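Local coordinates for chemotaxis protein cheA (Thermotoga maritima, PDB 1TQG) that carries the histidine phosphotransfer domain of a chemotaxis histidine kinase, and probably passes a phosphoryl group on to response regulators, at residues Lys15-Asn20 with Phe42-Thr47. Sequence-based numbering, arbitrary orientation. Where two conformers were deposited one is given.
Sequences KEYLQN and FRALHT
Thr-47 N donates a helical hydrogen bond of 2.9 Å to Arg-43 O, and this turn carries the threonine methyl to the ring of Tyr-17. The contact itself is apolar and small, with 168 Å² buried over both segments. Thr-47 CG2 sits over one face of the ring, 3.7 Å from its centroid and 17° off the ring normal. This is a CH-pi contact. The methyl is offset toward the hydroxyl end of the ring, and its nearest ring atom is Tyr-17 CZ at 3.6 Å. Thr-47 OG1 lies beside the backbone N (chi1 -70°), which places CG2 anti to that N and turns it onto the ring. The two side chains cross at about a right angle. Ala-44, one turn earlier, gives the close backbone approach, with its CA 5.8 Å from Tyr-17 CA. Its methyl CB lies 4.3 Å from Tyr-17 O, and it also meets the ring near CD1. With an alanine in place of Tyr-17, the Thr-47 methyl would probably lose its aromatic cover and a gap would open between the helices. His-46, beside Thr-47, is probably the phosphorylated histidine of the Hpt domain. It takes no part in this contact, and its ND1 is hydrogen-bonded to Glu-68. The contact joins helix 3-30 to helix 35-55 in a four-helix bundle. Tyr-17 and Leu-18 also touch Leu-48, Leu-18 reaches helix 83-103, and Leu-45 packs on helix 58-75.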
loop_
_atom_site.group_PDB
_atom_site.type_symbol
_atom_site.label_atom_id
_atom_site.label_comp_id
_atom_site.label_asym_id
_atom_site.label_seq_id
_atom_site.Cartn_x
_atom_site.Cartn_y
_atom_site.Cartn_z
ATOM N N LYS A 15 -5.006 -4.516 -7.068
ATOM C CA LYS A 15 -5.838 -5.252 -6.116
ATOM C C LYS A 15 -5.110 -6.423 -5.475
ATOM O O LYS A 15 -5.385 -6.664 -4.296
ATOM C CB LYS A 15 -7.118 -5.671 -6.804
ATOM C CG LYS A 15 -8.020 -4.496 -7.037
ATOM C CD LYS A 15 -9.375 -4.896 -7.630
ATOM C CE LYS A 15 -10.318 -3.733 -7.472
ATOM N NZ LYS A 15 -11.109 -3.635 -6.223
ATOM N N GLU A 16 -4.253 -7.104 -6.176
ATOM C CA GLU A 16 -3.487 -8.160 -5.539
ATOM C C GLU A 16 -2.661 -7.642 -4.398
ATOM O O GLU A 16 -2.612 -8.234 -3.308
ATOM C CB GLU A 16 -2.605 -8.842 -6.616
ATOM C CG GLU A 16 -1.598 -9.808 -6.098
ATOM C CD GLU A 16 -0.885 -10.448 -7.289
ATOM O OE1 GLU A 16 -1.556 -10.990 -8.221
ATOM O OE2 GLU A 16 0.366 -10.313 -7.186
ATOM N N TYR A 17 -1.986 -6.494 -4.625
ATOM C CA TYR A 17 -1.116 -5.904 -3.607
ATOM C C TYR A 17 -1.915 -5.333 -2.457
ATOM O O TYR A 17 -1.510 -5.470 -1.298
ATOM C CB TYR A 17 -0.169 -4.831 -4.191
ATOM C CG TYR A 17 0.918 -5.528 -4.981
ATOM C CD1 TYR A 17 1.974 -6.207 -4.398
ATOM C CD2 TYR A 17 0.793 -5.579 -6.382
ATOM C CE1 TYR A 17 2.954 -6.885 -5.105
ATOM C CE2 TYR A 17 1.775 -6.249 -7.129
ATOM C CZ TYR A 17 2.825 -6.884 -6.468
ATOM O OH TYR A 17 3.774 -7.529 -7.198
ATOM N N LEU A 18 -3.080 -4.749 -2.746
ATOM C CA LEU A 18 -3.936 -4.281 -1.650
ATOM C C LEU A 18 -4.433 -5.444 -0.829
ATOM O O LEU A 18 -4.529 -5.306 0.409
ATOM C CB LEU A 18 -5.085 -3.454 -2.255
ATOM C CG LEU A 18 -4.663 -2.121 -2.931
ATOM C CD1 LEU A 18 -5.864 -1.616 -3.697
ATOM C CD2 LEU A 18 -4.160 -1.136 -1.902
ATOM N N GLN A 19 -4.732 -6.606 -1.398
ATOM C CA GLN A 19 -5.104 -7.792 -0.618
ATOM C C GLN A 19 -3.955 -8.278 0.233
ATOM O O GLN A 19 -4.146 -8.584 1.434
ATOM C CB GLN A 19 -5.670 -8.913 -1.539
ATOM C CG GLN A 19 -6.277 -10.095 -0.786
ATOM C CD GLN A 19 -7.490 -9.684 0.034
ATOM O OE1 GLN A 19 -8.509 -9.249 -0.498
ATOM N NE2 GLN A 19 -7.308 -9.810 1.335
ATOM N N ASN A 20 -2.768 -8.272 -0.326
ATOM C CA ASN A 20 -1.588 -8.655 0.454
ATOM C C ASN A 20 -1.430 -7.755 1.646
ATOM O O ASN A 20 -1.136 -8.170 2.729
ATOM C CB ASN A 20 -0.303 -8.533 -0.399
ATOM C CG ASN A 20 -0.225 -9.555 -1.494
ATOM O OD1 ASN A 20 -0.947 -10.536 -1.546
ATOM N ND2 ASN A 20 0.718 -9.285 -2.384
ATOM N N PHE A 42 5.845 -2.727 3.887
ATOM C CA PHE A 42 6.660 -1.796 3.155
ATOM C C PHE A 42 6.786 -2.168 1.661
ATOM O O PHE A 42 6.607 -1.331 0.794
ATOM C CB PHE A 42 8.048 -1.684 3.861
ATOM C CG PHE A 42 9.004 -0.855 3.009
ATOM C CD1 PHE A 42 8.913 0.532 2.983
ATOM C CD2 PHE A 42 9.919 -1.486 2.218
ATOM C CE1 PHE A 42 9.703 1.270 2.131
ATOM C CE2 PHE A 42 10.719 -0.744 1.354
ATOM C CZ PHE A 42 10.595 0.640 1.315
ATOM N N ARG A 43 7.091 -3.444 1.394
ATOM C CA ARG A 43 7.354 -3.897 0.050
ATOM C C ARG A 43 6.124 -3.744 -0.874
ATOM O O ARG A 43 6.226 -3.334 -2.021
ATOM C CB ARG A 43 7.789 -5.343 -0.031
ATOM C CG ARG A 43 9.146 -5.528 0.635
ATOM C CD ARG A 43 9.660 -6.900 0.355
ATOM N NE ARG A 43 9.067 -7.946 1.146
ATOM C CZ ARG A 43 9.481 -8.465 2.311
ATOM N NH1 ARG A 43 10.546 -8.027 2.975
ATOM N NH2 ARG A 43 8.774 -9.459 2.847
ATOM N N ALA A 44 4.953 -4.066 -0.286
ATOM C CA ALA A 44 3.719 -3.924 -1.082
ATOM C C ALA A 44 3.450 -2.470 -1.400
ATOM O O ALA A 44 3.097 -2.127 -2.512
ATOM C CB ALA A 44 2.570 -4.549 -0.281
ATOM N N LEU A 45 3.602 -1.575 -0.407
ATOM C CA LEU A 45 3.400 -0.151 -0.651
ATOM C C LEU A 45 4.388 0.380 -1.652
ATOM O O LEU A 45 4.046 1.254 -2.468
ATOM C CB LEU A 45 3.471 0.631 0.667
ATOM C CG LEU A 45 2.258 0.421 1.585
ATOM C CD1 LEU A 45 2.644 0.830 3.004
ATOM C CD2 LEU A 45 1.055 1.132 1.062
ATOM N N HIS A 46 5.633 -0.059 -1.576
ATOM C CA HIS A 46 6.661 0.406 -2.494
ATOM C C HIS A 46 6.319 -0.057 -3.900
ATOM O O HIS A 46 6.461 0.712 -4.870
ATOM C CB HIS A 46 8.020 -0.162 -1.986
ATOM C CG HIS A 46 9.125 0.374 -2.822
ATOM N ND1 HIS A 46 9.497 1.680 -2.785
ATOM C CD2 HIS A 46 10.007 -0.232 -3.630
ATOM C CE1 HIS A 46 10.487 1.895 -3.553
ATOM N NE2 HIS A 46 10.837 0.771 -4.136
ATOM N N THR A 47 5.842 -1.288 -4.069
ATOM C CA THR A 47 5.445 -1.771 -5.393
ATOM C C THR A 47 4.292 -0.915 -5.927
ATOM O O THR A 47 4.252 -0.483 -7.092
ATOM C CB THR A 47 5.016 -3.264 -5.381
ATOM O OG1 THR A 47 6.183 -4.064 -5.151
ATOM C CG2 THR A 47 4.457 -3.699 -6.714
#